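Local coordinates for type VI secretion system component (Escherichia coli O6, PDB 2P5Z), which is a component of the type VI secretion system, resembles the T4 phage tail proteins gp27 and gp5, and probably serves as part of a phage-tail-like injection apparatus, at residues T118-N123 and E141-R146; P132-K137 and L172-R177. All coordinates share one frame; numbering follows the deposited sequence.

Contact 1: residues T118-N123 and E141-R146; sequences TRSRQN and ERHQMR
Ser-120 is the one residue of 118-123 that touches the loop 141-146, and it meets both Arg-142 and His-143. In the phage baseplate hub-like region, this joins the loop between strands 104-111 and 124-127 to the loop after helix 131-140. Just before it, Arg-119 turns to Val-239 of a second subunit; the NH2 atoms of Arg-119 and Arg-142 stay 6.5 Å apart, not in contact, and as both residues are exposed, solvent probably screens their like charges. Ser-120 then sends its CB toward the opposing loop, where it lies 3.5 Å from Arg-142 NE and obliquely to the guanidinium. Its OG, placed between the backbone N and the carbonyl carbon (chi1 79°), comes to the edge of the His-143 ring near its plane, 3.4 Å from NE2. Serine suits this buried place because it is short and presents a methylene to one neighbour and a hydroxyl to the other. Arginine suits the exposed position 142: its chain bends at chi2 (60°), its aliphatic CG lies over one face of the imidazole, 3.5 Å above the plane toward the rim, and the guanidinium reaches past Ser-120.

The clear polar partner of the histidine is Asp-171, whose OD2 is hydrogen-bonded to NE2; its backbone bonds to Ser-120, tying both loops to the start of helix 171-182. The carboxylate would probably also stabilise positive charge on His-143.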
loop_
_atom_site.group_PDB
_atom_site.type_symbol
_atom_site.label_atom_id
_atom_site.label_comp_id
_atom_site.label_asym_id
_atom_site.label_seq_id
_atom_site.Cartn_x
_atom_site.Cartn_y
_atom_site.Cartn_z
ATOM N N THR A 118 -13.942 1.210 -15.287
ATOM C CA THR A 118 -13.501 0.626 -14.027
ATOM C C THR A 118 -14.561 -0.357 -13.542
ATOM O O THR A 118 -14.288 -1.221 -12.727
ATOM C CB THR A 118 -13.195 1.768 -13.024
ATOM O OG1 THR A 118 -12.016 2.445 -13.477
ATOM C CG2 THR A 118 -12.952 1.290 -11.618
ATOM N N ARG A 119 -15.760 -0.255 -14.099
ATOM C CA ARG A 119 -16.864 -1.087 -13.664
ATOM C C ARG A 119 -16.936 -2.476 -14.307
ATOM O O ARG A 119 -17.751 -3.294 -13.895
ATOM C CB ARG A 119 -18.192 -0.332 -13.797
ATOM C CG ARG A 119 -18.700 0.237 -12.469
ATOM C CD ARG A 119 -19.768 1.321 -12.647
ATOM N NE ARG A 119 -20.740 1.062 -13.720
ATOM C CZ ARG A 119 -21.870 0.370 -13.574
ATOM N NH1 ARG A 119 -22.185 -0.173 -12.401
ATOM N NH2 ARG A 119 -22.682 0.208 -14.613
ATOM N N SER A 120 -16.074 -2.758 -15.283
ATOM C CA SER A 120 -16.067 -4.073 -15.921
ATOM C C SER A 120 -14.692 -4.717 -15.934
ATOM O O SER A 120 -13.725 -4.105 -16.406
ATOM C CB SER A 120 -16.640 -4.014 -17.342
ATOM O OG SER A 120 -15.699 -3.509 -18.264
ATOM N N ARG A 121 -14.619 -5.947 -15.421
ATOM C CA ARG A 121 -13.349 -6.666 -15.283
ATOM C C ARG A 121 -13.389 -8.115 -15.777
ATOM O O ARG A 121 -13.310 -9.061 -14.992
ATOM C CB ARG A 121 -12.797 -6.599 -13.841
ATOM C CG ARG A 121 -13.764 -6.960 -12.698
ATOM C CD ARG A 121 -13.154 -6.712 -11.291
ATOM N NE ARG A 121 -11.710 -6.984 -11.201
ATOM C CZ ARG A 121 -10.780 -6.059 -10.930
ATOM N NH1 ARG A 121 -11.129 -4.795 -10.720
ATOM N NH2 ARG A 121 -9.495 -6.393 -10.864
ATOM N N GLN A 122 -13.490 -8.292 -17.084
ATOM C CA GLN A 122 -13.488 -9.629 -17.640
ATOM C C GLN A 122 -12.130 -10.014 -18.197
ATOM O O GLN A 122 -11.399 -9.166 -18.689
ATOM C CB GLN A 122 -14.554 -9.758 -18.720
ATOM C CG GLN A 122 -15.946 -10.040 -18.184
ATOM C CD GLN A 122 -16.849 -10.652 -19.247
ATOM O OE1 GLN A 122 -17.290 -9.970 -20.175
ATOM N NE2 GLN A 122 -17.117 -11.952 -19.120
ATOM N N ASN A 123 -11.799 -11.299 -18.118
ATOM C CA ASN A 123 -10.582 -11.826 -18.751
ATOM C C ASN A 123 -10.710 -12.007 -20.267
ATOM O O ASN A 123 -11.742 -12.455 -20.764
ATOM C CB ASN A 123 -10.180 -13.152 -18.113
ATOM C CG ASN A 123 -10.062 -13.070 -16.612
ATOM O OD1 ASN A 123 -9.414 -12.171 -16.077
ATOM N ND2 ASN A 123 -10.674 -14.021 -15.920
ATOM N N GLU A 141 -16.772 -2.032 -27.989
ATOM C CA GLU A 141 -17.537 -3.244 -27.688
ATOM C C GLU A 141 -18.238 -3.205 -26.352
ATOM O O GLU A 141 -19.455 -3.123 -26.297
ATOM C CB GLU A 141 -16.673 -4.491 -27.858
ATOM C CG GLU A 141 -16.120 -4.546 -29.261
ATOM C CD GLU A 141 -15.122 -5.636 -29.502
ATOM O OE1 GLU A 141 -14.528 -5.629 -30.598
ATOM O OE2 GLU A 141 -14.925 -6.501 -28.621
ATOM N N ARG A 142 -17.477 -3.218 -25.272
ATOM C CA ARG A 142 -18.057 -3.217 -23.936
ATOM C C ARG A 142 -18.629 -1.843 -23.498
ATOM O O ARG A 142 -19.436 -1.755 -22.582
ATOM C CB ARG A 142 -16.999 -3.747 -22.954
ATOM C CG ARG A 142 -17.433 -3.901 -21.500
ATOM C CD ARG A 142 -18.596 -4.865 -21.303
ATOM N NE ARG A 142 -18.897 -4.980 -19.876
ATOM C CZ ARG A 142 -20.042 -4.622 -19.302
ATOM N NH1 ARG A 142 -21.049 -4.145 -20.029
ATOM N NH2 ARG A 142 -20.181 -4.760 -17.989
ATOM N N HIS A 143 -18.237 -0.754 -24.142
ATOM C CA HIS A 143 -18.634 0.544 -23.578
ATOM C C HIS A 143 -19.496 1.457 -24.466
ATOM O O HIS A 143 -19.859 2.553 -24.049
ATOM C CB HIS A 143 -17.428 1.236 -22.905
ATOM C CG HIS A 143 -16.809 0.396 -21.824
ATOM N ND1 HIS A 143 -17.387 0.239 -20.581
ATOM C CD2 HIS A 143 -15.710 -0.397 -21.827
ATOM C CE1 HIS A 143 -16.652 -0.582 -19.850
ATOM N NE2 HIS A 143 -15.628 -0.981 -20.584
ATOM N N GLN A 144 -19.820 0.970 -25.669
ATOM C CA GLN A 144 -20.695 1.634 -26.666
ATOM C C GLN A 144 -20.234 3.008 -27.118
ATOM O O GLN A 144 -21.046 3.894 -27.365
ATOM C CB GLN A 144 -22.158 1.719 -26.206
ATOM C CG GLN A 144 -22.821 0.390 -25.909
ATOM C CD GLN A 144 -22.838 0.082 -24.425
ATOM O OE1 GLN A 144 -23.041 0.976 -23.590
ATOM N NE2 GLN A 144 -22.631 -1.189 -24.084
ATOM N N MET A 145 -18.932 3.189 -27.219
ATOM C CA MET A 145 -18.420 4.471 -27.634
ATOM C C MET A 145 -18.241 4.463 -29.148
ATOM O O MET A 145 -17.932 3.416 -29.727
ATOM C CB MET A 145 -17.151 4.818 -26.854
ATOM C CG MET A 145 -17.464 5.224 -25.389
ATOM S SD MET A 145 -16.105 6.012 -24.508
ATOM C CE MET A 145 -15.055 6.510 -25.831
ATOM N N ARG A 146 -18.435 5.628 -29.780
ATOM C CA ARG A 146 -18.762 5.683 -31.204
ATOM C C ARG A 146 -17.983 6.632 -32.096
ATOM O O ARG A 146 -18.625 7.359 -32.857
ATOM C CB ARG A 146 -20.207 6.156 -31.374
ATOM C CG ARG A 146 -21.288 5.370 -30.717
ATOM C CD ARG A 146 -22.460 6.296 -30.530
ATOM N NE ARG A 146 -23.640 5.776 -31.200
ATOM C CZ ARG A 146 -23.933 5.983 -32.485
ATOM N NH1 ARG A 146 -23.130 6.718 -33.252
ATOM N NH2 ARG A 146 -25.038 5.453 -33.006
#

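Contact 2: residues P132-K137 and L172-R177; sequences PQIVEK and LTFVSR
Phe-174 and Val-175 of helix 171-182 pack against Ile-134 and Val-135 of helix 131-140, a buried helix-helix contact in the phage baseplate hub-like part of the chain. No hydrogen bond crosses it. Phe-174 has CG anti to the backbone N (chi1 -180°), which carries the far end of the ring nearer to the other helix than the start of the side chain would suggest. Its CE2 lies 3.9 Å from Ile-134 CG2, the methyl approaching the ring obliquely. Val-164 of strand 161-166 touches both Phe-174 and Ile-134, so a broad aromatic and a branched aliphatic side chain suit this apolar site.

At Val-175 the helices come close, its CA being 6.0 Å from the CA of Val-135. Small beta-branched residues allow that approach: the two side chains cross at about a right angle, and Val-175 CG1 is 3.9 Å from Val-135 CG1 and equally far from CG2, so one methyl meets a pair. One residue on, Ser-176 faces away from helix 131-140, and a hydroxyl fits there because it can bond to its own helix. Ser-176 OG donates to Leu-172 O (2.7 Å) from the face of the carbonyl opposite to that used by Ser-176 N.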
loop_
_atom_site.group_PDB
_atom_site.type_symbol
_atom_site.label_atom_id
_atom_site.label_comp_id
_atom_site.label_asym_id
_atom_site.label_seq_id
_atom_site.Cartn_x
_atom_site.Cartn_y
_atom_site.Cartn_z
ATOM N N PRO A 132 -3.521 0.288 -30.161
ATOM C CA PRO A 132 -4.713 1.096 -30.476
ATOM C C PRO A 132 -5.969 0.326 -30.857
ATOM O O PRO A 132 -7.066 0.685 -30.414
ATOM C CB PRO A 132 -4.258 1.966 -31.646
ATOM C CG PRO A 132 -2.790 2.067 -31.473
ATOM C CD PRO A 132 -2.348 0.759 -30.927
ATOM N N GLN A 133 -5.817 -0.728 -31.650
ATOM C CA GLN A 133 -6.977 -1.518 -32.057
ATOM C C GLN A 133 -7.640 -2.198 -30.855
ATOM O O GLN A 133 -8.879 -2.171 -30.725
ATOM C CB GLN A 133 -6.595 -2.530 -33.131
ATOM C CG GLN A 133 -6.412 -1.920 -34.504
ATOM C CD GLN A 133 -5.801 -2.893 -35.501
ATOM O OE1 GLN A 133 -4.858 -3.635 -35.187
ATOM N NE2 GLN A 133 -6.336 -2.894 -36.713
ATOM N N ILE A 134 -6.819 -2.775 -29.969
ATOM C CA ILE A 134 -7.329 -3.318 -28.701
ATOM C C ILE A 134 -8.079 -2.244 -27.906
ATOM O O ILE A 134 -9.217 -2.479 -27.456
ATOM C CB ILE A 134 -6.209 -3.968 -27.841
ATOM C CG1 ILE A 134 -5.560 -5.123 -28.608
ATOM C CG2 ILE A 134 -6.771 -4.524 -26.533
ATOM C CD1 ILE A 134 -4.290 -5.696 -27.986
ATOM N N VAL A 135 -7.462 -1.060 -27.778
ATOM C CA VAL A 135 -8.073 0.036 -27.025
ATOM C C VAL A 135 -9.403 0.463 -27.669
ATOM O O VAL A 135 -10.457 0.499 -27.002
ATOM C CB VAL A 135 -7.090 1.219 -26.819
ATOM C CG1 VAL A 135 -7.814 2.423 -26.246
ATOM C CG2 VAL A 135 -5.966 0.805 -25.881
ATOM N N GLU A 136 -9.377 0.700 -28.975
ATOM C CA GLU A 136 -10.615 0.956 -29.704
ATOM C C GLU A 136 -11.698 -0.140 -29.543
ATOM O O GLU A 136 -12.888 0.173 -29.379
ATOM C CB GLU A 136 -10.339 1.236 -31.174
ATOM C CG GLU A 136 -11.598 1.642 -31.883
ATOM C CD GLU A 136 -11.365 2.310 -33.203
ATOM O OE1 GLU A 136 -10.209 2.716 -33.466
ATOM O OE2 GLU A 136 -12.358 2.441 -33.963
ATOM N N LYS A 137 -11.284 -1.407 -29.548
ATOM C CA LYS A 137 -12.217 -2.507 -29.291
ATOM C C LYS A 137 -12.862 -2.385 -27.937
ATOM O O LYS A 137 -14.080 -2.442 -27.848
ATOM C CB LYS A 137 -11.550 -3.880 -29.397
ATOM C CG LYS A 137 -11.406 -4.415 -30.795
ATOM C CD LYS A 137 -10.950 -5.869 -30.746
ATOM C CE LYS A 137 -11.641 -6.722 -31.811
ATOM N NZ LYS A 137 -12.900 -7.333 -31.249
ATOM N N LEU A 172 -10.267 -0.117 -17.484
ATOM C CA LEU A 172 -9.473 1.118 -17.391
ATOM C C LEU A 172 -8.009 0.836 -17.104
ATOM O O LEU A 172 -7.136 1.381 -17.771
ATOM C CB LEU A 172 -10.038 2.111 -16.353
ATOM C CG LEU A 172 -9.365 3.505 -16.313
ATOM C CD1 LEU A 172 -9.279 4.137 -17.710
ATOM C CD2 LEU A 172 -10.040 4.456 -15.345
ATOM N N THR A 173 -7.745 -0.028 -16.130
ATOM C CA THR A 173 -6.382 -0.373 -15.785
ATOM C C THR A 173 -5.686 -1.015 -16.981
ATOM O O THR A 173 -4.561 -0.609 -17.339
ATOM C CB THR A 173 -6.346 -1.312 -14.593
ATOM O OG1 THR A 173 -7.073 -0.720 -13.516
ATOM C CG2 THR A 173 -4.900 -1.595 -14.149
ATOM N N PHE A 174 -6.390 -1.955 -17.628
ATOM C CA PHE A 174 -5.851 -2.685 -18.780
ATOM C C PHE A 174 -5.452 -1.756 -19.916
ATOM O O PHE A 174 -4.304 -1.804 -20.410
ATOM C CB PHE A 174 -6.873 -3.709 -19.286
ATOM C CG PHE A 174 -6.395 -4.513 -20.467
ATOM C CD1 PHE A 174 -5.194 -5.229 -20.405
ATOM C CD2 PHE A 174 -7.140 -4.558 -21.634
ATOM C CE1 PHE A 174 -4.744 -5.948 -21.486
ATOM C CE2 PHE A 174 -6.700 -5.297 -22.723
ATOM C CZ PHE A 174 -5.504 -5.989 -22.651
ATOM N N VAL A 175 -6.398 -0.902 -20.303
ATOM C CA VAL A 175 -6.188 0.059 -21.376
ATOM C C VAL A 175 -5.041 1.016 -21.064
ATOM O O VAL A 175 -4.155 1.225 -21.906
ATOM C CB VAL A 175 -7.495 0.820 -21.696
ATOM C CG1 VAL A 175 -7.218 2.101 -22.452
ATOM C CG2 VAL A 175 -8.449 -0.085 -22.507
ATOM N N SER A 176 -5.023 1.537 -19.834
ATOM C CA SER A 176 -4.029 2.525 -19.427
ATOM C C SER A 176 -2.646 1.902 -19.392
ATOM O O SER A 176 -1.682 2.524 -19.850
ATOM C CB SER A 176 -4.381 3.131 -18.071
ATOM O OG SER A 176 -5.715 3.621 -18.057
ATOM N N ARG A 177 -2.562 0.663 -18.891
ATOM C CA ARG A 177 -1.310 -0.097 -18.911
ATOM C C ARG A 177 -0.761 -0.277 -20.331
ATOM O O ARG A 177 0.422 -0.001 -20.577
ATOM C CB ARG A 177 -1.480 -1.455 -18.245
ATOM C CG ARG A 177 -0.203 -2.270 -18.257
ATOM C CD ARG A 177 -0.243 -3.504 -17.346
ATOM N NE ARG A 177 -1.243 -4.507 -17.723
ATOM C CZ ARG A 177 -1.140 -5.348 -18.761
ATOM N NH1 ARG A 177 -0.082 -5.319 -19.574
ATOM N NH2 ARG A 177 -2.115 -6.224 -18.989
#

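In the fold
The four segments alternate along the chain: 118-123 belongs to contact 1, 132-137 to contact 2, 141-146 to contact 1 and 172-177 to contact 2. The centres of the two contacts are about 10 Å apart, and they meet directly where Thr-118 OG1 packs 3.4 Å from Leu-172 CD2. Each helix of contact 2 also leads to contact 1: helix 131-140 runs into the loop 141-146, with Lys-137 and Glu-141 joined by a salt bridge, and Asp-171, first residue of helix 171-182, is bonded to both loops. Contact 2 is the apolar layer between the helices; contact 1 is the more polar, partly buried meeting of two loops beside the start of helix 171-182.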